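PDB 3E39: putative Nitroreductase from Desulfovibrio desulfuricans subsp. desulfuricans str. G20, which binds flavin mononucleotide and probably acts as an FMN-dependent oxidoreductase of the nitroreductase family. Local coordinates for residues A30-P42 / A103-L117. Numbering follows the deposited sequence. Where two conformers were deposited one is given.
With FMN (flavin mononucleotide), chain G.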
ATOM      1  N   ALA A  30       2.552  21.018   1.109  1.00 11.70           N
ATOM      2  CA  ALA A  30       2.244  19.754   1.802  1.00  8.91           C
ATOM      3  C   ALA A  30       1.379  18.857   0.882  1.00  9.52           C
ATOM      4  O   ALA A  30       1.681  17.656   0.714  1.00  8.20           O
ATOM      5  CB  ALA A  30       1.559  19.982   3.137  1.00  9.91           C
ATOM      6  N   VAL A  31       0.338  19.425   0.283  1.00  9.85           N
ATOM      7  CA  VAL A  31      -0.540  18.625  -0.586  1.00 11.89           C
ATOM      8  C   VAL A  31       0.270  18.064  -1.766  1.00  9.25           C
ATOM      9  O   VAL A  31       0.135  16.869  -2.143  1.00  8.04           O
ATOM     10  CB  VAL A  31      -1.779  19.416  -1.078  1.00 11.68           C
ATOM     11  CG1 VAL A  31      -2.563  18.597  -2.115  1.00 11.85           C
ATOM     12  CG2 VAL A  31      -2.654  19.816   0.159  1.00 10.21           C
ATOM     13  N   ARG A  32       1.117  18.912  -2.344  1.00  9.11           N
ATOM     14  CA  ARG A  32       1.968  18.487  -3.462  1.00 10.85           C
ATOM     15  C   ARG A  32       2.890  17.333  -3.057  1.00 10.66           C
ATOM     16  O   ARG A  32       3.012  16.333  -3.792  1.00 10.70           O
ATOM     17  CB  ARG A  32       2.804  19.664  -3.996  1.00 13.15           C
ATOM     18  CG  ARG A  32       3.426  19.337  -5.344  1.00 12.94           C
ATOM     19  CD  ARG A  32       4.438  20.397  -5.783  1.00 16.97           C
ATOM     20  NE  ARG A  32       5.634  20.369  -4.938  1.00 21.24           N
ATOM     21  CZ  ARG A  32       6.640  19.497  -5.072  1.00 22.63           C
ATOM     22  NH1 ARG A  32       6.617  18.561  -6.012  1.00 26.83           N
ATOM     23  NH2 ARG A  32       7.682  19.562  -4.246  1.00 21.26           N
ATOM     24  N   LEU A  33       3.549  17.457  -1.909  1.00  8.47           N
ATOM     25  CA  LEU A  33       4.437  16.398  -1.422  1.00  8.50           C
ATOM     26  C   LEU A  33       3.674  15.085  -1.178  1.00  7.41           C
ATOM     27  O   LEU A  33       4.203  13.995  -1.475  1.00 10.01           O
ATOM     28  CB  LEU A  33       5.185  16.800  -0.160  1.00 10.37           C
ATOM     29  CG  LEU A  33       6.218  17.899  -0.374  1.00  9.99           C
ATOM     30  CD1 LEU A  33       6.725  18.397   0.965  1.00 15.12           C
ATOM     31  CD2 LEU A  33       7.379  17.391  -1.285  1.00 12.00           C
ATOM     32  N   ILE A  34       2.443  15.194  -0.664  1.00  7.87           N
ATOM     33  CA  ILE A  34       1.619  14.019  -0.421  1.00  8.07           C
ATOM     34  C   ILE A  34       1.275  13.347  -1.762  1.00 10.20           C
ATOM     35  O   ILE A  34       1.415  12.140  -1.935  1.00  8.80           O
ATOM     36  CB  ILE A  34       0.362  14.355   0.400  1.00  8.87           C
ATOM     37  CG1 ILE A  34       0.753  14.704   1.848  1.00 10.69           C
ATOM     38  CG2 ILE A  34      -0.595  13.167   0.430  1.00  9.78           C
ATOM     39  CD1 ILE A  34      -0.358  15.411   2.665  1.00 10.76           C
ATOM     40  N   LEU A  35       0.851  14.142  -2.725  1.00  8.83           N
ATOM     41  CA  LEU A  35       0.488  13.606  -4.037  1.00  9.44           C
ATOM     42  C   LEU A  35       1.713  12.961  -4.711  1.00  8.03           C
ATOM     43  O   LEU A  35       1.594  11.894  -5.311  1.00  8.17           O
ATOM     44  CB  LEU A  35      -0.097  14.705  -4.914  1.00 10.92           C
ATOM     45  CG  LEU A  35      -1.492  15.221  -4.553  1.00  9.57           C
ATOM     46  CD1 LEU A  35      -1.766  16.474  -5.410  1.00  8.49           C
ATOM     47  CD2 LEU A  35      -2.528  14.178  -4.765  1.00 12.12           C
ATOM     48  N   GLU A  36       2.882  13.597  -4.583  1.00  8.69           N
ATOM     49  CA  GLU A  36       4.147  13.042  -5.161  1.00 10.17           C
ATOM     50  C   GLU A  36       4.471  11.673  -4.576  1.00  7.98           C
ATOM     51  O   GLU A  36       4.969  10.785  -5.280  1.00  7.93           O
ATOM     52  CB  GLU A  36       5.334  13.999  -4.919  1.00 10.97           C
ATOM     53  CG  GLU A  36       5.356  15.209  -5.864  1.00 11.76           C
ATOM     54  CD  GLU A  36       5.667  14.838  -7.292  1.00 14.63           C
ATOM     55  OE1 GLU A  36       6.415  13.859  -7.530  1.00 16.99           O
ATOM     56  OE2 GLU A  36       5.192  15.543  -8.197  1.00 12.50           O
ATOM     57  N   ALA A  37       4.206  11.508  -3.282  1.00  8.19           N
ATOM     58  CA  ALA A  37       4.373  10.195  -2.615  1.00  8.48           C
ATOM     59  C   ALA A  37       3.426   9.186  -3.274  1.00  8.64           C
ATOM     60  O   ALA A  37       3.789   8.049  -3.577  1.00  8.47           O
ATOM     61  CB  ALA A  37       4.076  10.302  -1.118  1.00  7.39           C
ATOM     62  N   GLY A  38       2.190   9.616  -3.502  1.00  7.13           N
ATOM     63  CA  GLY A  38       1.203   8.775  -4.153  1.00  7.81           C
ATOM     64  C   GLY A  38       1.577   8.281  -5.549  1.00  9.76           C
ATOM     65  O   GLY A  38       1.460   7.076  -5.808  1.00  8.91           O
ATOM     66  N   ILE A  39       2.050   9.171  -6.435  1.00  8.06           N
ATOM     67  CA  ILE A  39       2.364   8.780  -7.805  1.00  8.01           C
ATOM     68  C   ILE A  39       3.598   7.880  -7.879  1.00  5.15           C
ATOM     69  O   ILE A  39       3.758   7.115  -8.850  1.00  8.26           O
ATOM     70  CB  ILE A  39       2.498   9.976  -8.764  1.00  9.05           C
ATOM     71  CG1 ILE A  39       3.753  10.777  -8.504  1.00  8.35           C
ATOM     72  CG2 ILE A  39       1.239  10.887  -8.716  1.00 10.20           C
ATOM     73  CD1 ILE A  39       3.997  11.833  -9.630  1.00 10.38           C
ATOM     74  N   TRP A  40       4.451   7.936  -6.855  1.00  5.84           N
ATOM     75  CA  TRP A  40       5.665   7.110  -6.779  1.00  7.43           C
ATOM     76  C   TRP A  40       5.453   5.714  -6.162  1.00  7.15           C
ATOM     77  O   TRP A  40       6.390   4.914  -6.088  1.00  7.93           O
ATOM     78  CB  TRP A  40       6.855   7.873  -6.183  1.00  8.65           C
ATOM     79  CG  TRP A  40       7.467   8.748  -7.249  1.00  8.31           C
ATOM     80  CD1 TRP A  40       7.156  10.048  -7.518  1.00 10.18           C
ATOM     81  CD2 TRP A  40       8.376   8.336  -8.279  1.00  5.05           C
ATOM     82  NE1 TRP A  40       7.858  10.484  -8.602  1.00  8.68           N
ATOM     83  CE2 TRP A  40       8.612   9.452  -9.097  1.00  6.56           C
ATOM     84  CE3 TRP A  40       9.041   7.150  -8.562  1.00  9.62           C
ATOM     85  CZ2 TRP A  40       9.466   9.404 -10.185  1.00  9.56           C
ATOM     86  CZ3 TRP A  40       9.868   7.088  -9.631  1.00  8.11           C
ATOM     87  CH2 TRP A  40      10.086   8.217 -10.448  1.00 10.94           C
ATOM     88  N   ALA A  41       4.231   5.412  -5.749  1.00  4.77           N
ATOM     89  CA  ALA A  41       3.902   4.033  -5.400  1.00  3.98           C
ATOM     90  C   ALA A  41       4.076   3.193  -6.672  1.00  8.97           C
ATOM     91  O   ALA A  41       3.920   3.699  -7.797  1.00  9.14           O
ATOM     92  CB  ALA A  41       2.456   3.928  -4.895  1.00  7.25           C
ATOM     93  N   PRO A  42       4.404   1.910  -6.521  1.00  5.53           N
ATOM     94  CA  PRO A  42       4.550   1.034  -7.693  1.00  7.34           C
ATOM     95  C   PRO A  42       3.197   0.627  -8.313  1.00  8.35           C
ATOM     96  O   PRO A  42       2.145   0.743  -7.690  1.00  7.99           O
ATOM     97  CB  PRO A  42       5.252  -0.190  -7.104  1.00  7.39           C
ATOM     98  CG  PRO A  42       4.740  -0.233  -5.681  1.00  6.62           C
ATOM     99  CD  PRO A  42       4.688   1.202  -5.260  1.00  4.84           C
ATOM    100  N   ALA A 103      -1.359   0.785  -2.343  1.00  8.18           N
ATOM    101  CA  ALA A 103       0.052   1.180  -2.139  1.00  9.15           C
ATOM    102  C   ALA A 103       0.196   2.696  -2.273  1.00  7.73           C
ATOM    103  O   ALA A 103       0.953   3.333  -1.514  1.00  7.60           O
ATOM    104  CB  ALA A 103       0.963   0.446  -3.094  1.00  9.53           C
ATOM    105  N   ALA A 104      -0.537   3.293  -3.218  1.00  8.95           N
ATOM    106  CA  ALA A 104      -0.550   4.749  -3.388  1.00  5.91           C
ATOM    107  C   ALA A 104      -1.153   5.438  -2.161  1.00  7.29           C
ATOM    108  O   ALA A 104      -0.589   6.392  -1.642  1.00  7.12           O
ATOM    109  CB  ALA A 104      -1.338   5.137  -4.632  1.00  6.61           C
ATOM    110  N   VAL A 105      -2.299   4.943  -1.687  1.00  5.89           N
ATOM    111  CA  VAL A 105      -2.936   5.506  -0.482  1.00  6.13           C
ATOM    112  C   VAL A 105      -1.948   5.394   0.710  1.00  6.11           C
ATOM    113  O   VAL A 105      -1.733   6.345   1.424  1.00  7.10           O
ATOM    114  CB  VAL A 105      -4.317   4.892  -0.172  1.00  6.10           C
ATOM    115  CG1 VAL A 105      -4.855   5.383   1.174  1.00  6.30           C
ATOM    116  CG2 VAL A 105      -5.377   5.144  -1.286  1.00  4.31           C
ATOM    117  N   GLN A 106      -1.330   4.226   0.912  1.00  6.70           N
ATOM    118  CA  GLN A 106      -0.417   4.031   2.006  1.00  6.36           C
ATOM    119  C   GLN A 106       0.757   5.007   1.966  1.00  6.72           C
ATOM    120  O   GLN A 106       1.092   5.577   2.987  1.00  7.38           O
ATOM    121  CB  GLN A 106       0.098   2.576   2.050  1.00  8.44           C
ATOM    122  CG  GLN A 106       0.948   2.263   3.289  1.00  8.73           C
ATOM    123  CD  GLN A 106       0.206   2.402   4.638  1.00  6.13           C
ATOM    124  OE1 GLN A 106      -1.029   2.468   4.709  1.00  8.29           O
ATOM    125  NE2 GLN A 106       0.979   2.364   5.723  1.00  8.61           N
ATOM    126  N   ASN A 107       1.351   5.220   0.785  1.00  7.65           N
ATOM    127  CA  ASN A 107       2.414   6.204   0.638  1.00  7.88           C
ATOM    128  C   ASN A 107       1.950   7.592   1.059  1.00  8.64           C
ATOM    129  O   ASN A 107       2.680   8.310   1.718  1.00  7.96           O
ATOM    130  CB  ASN A 107       2.894   6.295  -0.811  1.00  6.47           C
ATOM    131  CG  ASN A 107       3.987   5.321  -1.148  1.00  8.70           C
ATOM    132  OD1 ASN A 107       4.443   4.531  -0.301  1.00  9.00           O
ATOM    133  ND2 ASN A 107       4.437   5.386  -2.399  1.00  7.94           N
HETATM  134  N   MSE A 108       0.741   7.958   0.655  1.00  6.92           N
HETATM  135  CA  MSE A 108       0.179   9.253   1.001  0.67  7.08           C
HETATM  136  C   MSE A 108      -0.074   9.410   2.502  1.00  9.42           C
HETATM  137  O   MSE A 108       0.184  10.465   3.064  1.00  8.64           O
HETATM  138  CB  MSE A 108      -1.051   9.548   0.148  0.67  7.00           C
HETATM  139  CG  MSE A 108      -0.651   9.810  -1.301  0.67  5.51           C
HETATM  140 SE   MSE A 108      -2.027  10.499  -2.407  0.50  5.51          SE
HETATM  141  CE  MSE A 108      -3.076   8.784  -2.517  0.67 10.16           C
ATOM    142  N   LEU A 109      -0.525   8.340   3.167  1.00  9.95           N
ATOM    143  CA  LEU A 109      -0.745   8.350   4.621  1.00  9.39           C
ATOM    144  C   LEU A 109       0.606   8.484   5.361  1.00  9.43           C
ATOM    145  O   LEU A 109       0.708   9.205   6.359  1.00  8.96           O
ATOM    146  CB  LEU A 109      -1.461   7.070   5.072  1.00 10.31           C
ATOM    147  CG  LEU A 109      -2.906   6.851   4.632  1.00  6.33           C
ATOM    148  CD1 LEU A 109      -3.397   5.505   5.207  1.00  7.28           C
ATOM    149  CD2 LEU A 109      -3.780   8.069   5.005  1.00  7.74           C
ATOM    150  N   LEU A 110       1.636   7.772   4.874  1.00  8.73           N
ATOM    151  CA  LEU A 110       2.980   7.864   5.443  1.00  8.19           C
ATOM    152  C   LEU A 110       3.556   9.280   5.204  1.00  9.06           C
ATOM    153  O   LEU A 110       4.169   9.886   6.087  1.00 10.11           O
ATOM    154  CB  LEU A 110       3.899   6.790   4.859  1.00  8.31           C
ATOM    155  CG  LEU A 110       3.558   5.354   5.290  1.00 10.87           C
ATOM    156  CD1 LEU A 110       4.394   4.302   4.533  1.00  6.87           C
ATOM    157  CD2 LEU A 110       3.738   5.189   6.825  1.00 10.15           C
ATOM    158  N   ALA A 111       3.331   9.805   4.007  1.00  8.74           N
ATOM    159  CA  ALA A 111       3.781  11.147   3.669  1.00  9.32           C
ATOM    160  C   ALA A 111       3.109  12.185   4.561  1.00  8.69           C
ATOM    161  O   ALA A 111       3.790  13.091   5.078  1.00 10.25           O
ATOM    162  CB  ALA A 111       3.549  11.464   2.199  1.00  8.15           C
ATOM    163  N   ALA A 112       1.800  12.046   4.766  1.00  9.06           N
ATOM    164  CA  ALA A 112       1.078  12.969   5.655  1.00  9.75           C
ATOM    165  C   ALA A 112       1.671  12.896   7.057  1.00 11.13           C
ATOM    166  O   ALA A 112       1.953  13.922   7.670  1.00 11.23           O
ATOM    167  CB  ALA A 112      -0.423  12.657   5.683  1.00  9.33           C
ATOM    168  N   HIS A 113       1.855  11.683   7.579  1.00 10.20           N
ATOM    169  CA  HIS A 113       2.467  11.500   8.904  1.00 12.66           C
ATOM    170  C   HIS A 113       3.843  12.157   9.006  1.00 13.38           C
ATOM    171  O   HIS A 113       4.147  12.856  10.006  1.00 14.45           O
ATOM    172  CB  HIS A 113       2.574  10.007   9.202  1.00 10.96           C
ATOM    173  CG  HIS A 113       3.270   9.694  10.482  1.00 12.33           C
ATOM    174  ND1 HIS A 113       2.613   9.649  11.690  1.00 17.42           N
ATOM    175  CD2 HIS A 113       4.568   9.416  10.741  1.00 16.53           C
ATOM    176  CE1 HIS A 113       3.480   9.344  12.643  1.00 19.83           C
ATOM    177  NE2 HIS A 113       4.672   9.196  12.093  1.00 12.73           N
ATOM    178  N   ALA A 114       4.674  11.918   7.989  1.00 11.47           N
ATOM    179  CA  ALA A 114       6.040  12.478   7.894  1.00 12.81           C
ATOM    180  C   ALA A 114       6.020  14.009   7.926  1.00 14.99           C
ATOM    181  O   ALA A 114       6.959  14.651   8.399  1.00 16.15           O
ATOM    182  CB  ALA A 114       6.739  11.982   6.609  1.00 12.84           C
ATOM    183  N   LEU A 115       4.937  14.591   7.420  1.00 11.65           N
ATOM    184  CA  LEU A 115       4.775  16.046   7.397  1.00 12.83           C
ATOM    185  C   LEU A 115       4.068  16.590   8.641  1.00 14.63           C
ATOM    186  O   LEU A 115       3.650  17.751   8.644  1.00 15.93           O
ATOM    187  CB  LEU A 115       4.031  16.470   6.119  1.00 10.95           C
ATOM    188  CG  LEU A 115       4.745  16.282   4.770  1.00 13.78           C
ATOM    189  CD1 LEU A 115       3.797  16.486   3.619  1.00 14.87           C
ATOM    190  CD2 LEU A 115       5.925  17.237   4.618  1.00 19.70           C
ATOM    191  N   GLN A 116       3.968  15.754   9.681  1.00 14.04           N
ATOM    192  CA  GLN A 116       3.293  16.056  10.943  1.00 17.36           C
ATOM    193  C   GLN A 116       1.821  16.402  10.739  1.00 16.89           C
ATOM    194  O   GLN A 116       1.237  17.193  11.488  1.00 14.79           O
ATOM    195  CB  GLN A 116       4.034  17.150  11.717  1.00 16.59           C
ATOM    196  CG  GLN A 116       5.510  16.785  11.887  1.00 20.62           C
ATOM    197  CD  GLN A 116       6.285  17.723  12.785  1.00 27.74           C
ATOM    198  OE1 GLN A 116       5.713  18.536  13.515  1.00 38.84           O
ATOM    199  NE2 GLN A 116       7.614  17.604  12.739  1.00 43.04           N
ATOM    200  N   LEU A 117       1.226  15.814   9.706  1.00 12.50           N
ATOM    201  CA  LEU A 117      -0.199  15.965   9.485  1.00 12.98           C
ATOM    202  C   LEU A 117      -0.890  14.708   9.960  1.00 12.58           C
ATOM    203  O   LEU A 117      -0.261  13.648  10.107  1.00 14.88           O
ATOM    204  CB  LEU A 117      -0.518  16.225   8.010  1.00 12.96           C
ATOM    205  CG  LEU A 117       0.038  17.498   7.400  1.00 13.32           C
ATOM    206  CD1 LEU A 117      -0.233  17.507   5.915  1.00 12.90           C
ATOM    207  CD2 LEU A 117      -0.577  18.731   8.102  1.00 13.43           C
TER
HETATM  208  N1  FMN G 200       7.974  -6.578 -11.372  1.00 10.51           N
HETATM  209  C2  FMN G 200       8.441  -7.750 -11.917  1.00 11.64           C
HETATM  210  O2  FMN G 200       9.598  -7.793 -12.260  1.00 11.59           O
HETATM  211  N3  FMN G 200       7.649  -8.870 -12.049  1.00 10.32           N
HETATM  212  C4  FMN G 200       6.345  -8.878 -11.636  1.00 11.89           C
HETATM  213  O4  FMN G 200       5.775  -9.960 -11.484  1.00 11.52           O
HETATM  214  C4A FMN G 200       5.839  -7.713 -11.095  1.00  8.19           C
HETATM  215  N5  FMN G 200       4.542  -7.677 -10.672  1.00  7.53           N
HETATM  216  C5A FMN G 200       4.051  -6.524 -10.097  1.00  6.07           C
HETATM  217  C6  FMN G 200       2.729  -6.518  -9.702  1.00  8.45           C
HETATM  218  C7  FMN G 200       2.192  -5.379  -9.102  1.00  8.49           C
HETATM  219  C7M FMN G 200       0.739  -5.332  -8.713  1.00  4.42           C
HETATM  220  C8  FMN G 200       2.964  -4.235  -8.915  1.00 10.76           C
HETATM  221  C8M FMN G 200       2.463  -3.084  -8.058  1.00  9.13           C
HETATM  222  C9  FMN G 200       4.276  -4.238  -9.344  1.00  7.13           C
HETATM  223  C9A FMN G 200       4.838  -5.379  -9.953  1.00  7.95           C
HETATM  224  N10 FMN G 200       6.179  -5.424 -10.380  1.00  7.90           N
HETATM  225  C10 FMN G 200       6.659  -6.568 -10.941  1.00  8.64           C
HETATM  226  C1' FMN G 200       7.116  -4.263 -10.208  1.00  8.44           C
HETATM  227  C2' FMN G 200       6.770  -3.152 -11.205  1.00  8.96           C
HETATM  228  O2' FMN G 200       7.182  -3.522 -12.504  1.00  8.44           O
HETATM  229  C3' FMN G 200       7.377  -1.836 -10.733  1.00  5.35           C
HETATM  230  O3' FMN G 200       6.828  -1.415  -9.525  1.00  7.38           O
HETATM  231  C4' FMN G 200       7.222  -0.712 -11.768  1.00  8.16           C
HETATM  232  O4' FMN G 200       7.913  -1.060 -12.961  1.00  9.42           O
HETATM  233  C5' FMN G 200       7.814   0.591 -11.266  1.00  7.98           C
HETATM  234  O5' FMN G 200       9.174   0.419 -10.879  1.00  8.83           O
HETATM  235  P   FMN G 200       9.646   0.805  -9.410  1.00  8.67           P
HETATM  236  O1P FMN G 200      11.155   0.805  -9.400  1.00  7.37           O
HETATM  237  O2P FMN G 200       9.038  -0.230  -8.479  1.00  7.51           O
HETATM  238  O3P FMN G 200       9.137   2.171  -9.052  1.00 10.85           O
HETATM  239  O   HOH W   1       7.182   4.307  -3.570  1.00  9.39           O
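Ile-34 divides its branches among Met-108, Ala-112, Leu-115 and Leu-117, with Ala-111 a little farther off. CG2, anti to the backbone N, meets CB of selenomethionine Met-108 at 3.7 Å, the two side chains crossing at about a right angle; one of two modelled conformers of Met-108 is described. CG1 faces Leu-115 CD1, and CD1 reaches Ala-112 CB and Leu-117 CD1. Leu-115 points toward helix 30-39 from the helix end, and the Schellman motif (Leu-117 N to Ala-112 O) brings Leu-117 back beside it. Ala-30 CB touches the CD1 methyls of both, and Leu-33 CD1 meets Leu-115 CD2 at 3.9 Å. Small residues let the axes of these short helical segments, only roughly antiparallel at 147°, approach to 7.5 Å: Ala-37 CB lies 3.6 Å from Ala-111 CB, and Gly-38 CA comes within 4.5 Å of Ala-104 CA. On the sheet side, Leu-35 and Met-108 pack on strands 50-56 and 80-87, Ile-34 on Ile-82 of the latter. Past the helix end, Ala-41 CB presses on Ala-104 CA at 3.5 Å, a tight carbon contact.

At the polar edge Asn-107 ND2 donates to Ala-37 O (3.0 Å, N-H...O 147°) from above the carbonyl plane, 36° out of it. A water lies within hydrogen-bonding distance of ND2 and Trp-40 O, while Asn-107 OD1 takes a hydrogen bond from Gln-106 NE2 of the second subunit. Pro-42 CB then lies 3.1 Å from FMN O3', in a site completed by arginines, Ser-17 and Glu-124 N of that subunit. One buried carboxamide thus ties the C-terminal end of helix 30-39 to the dimer interface, just before the chain enters the flavin pocket.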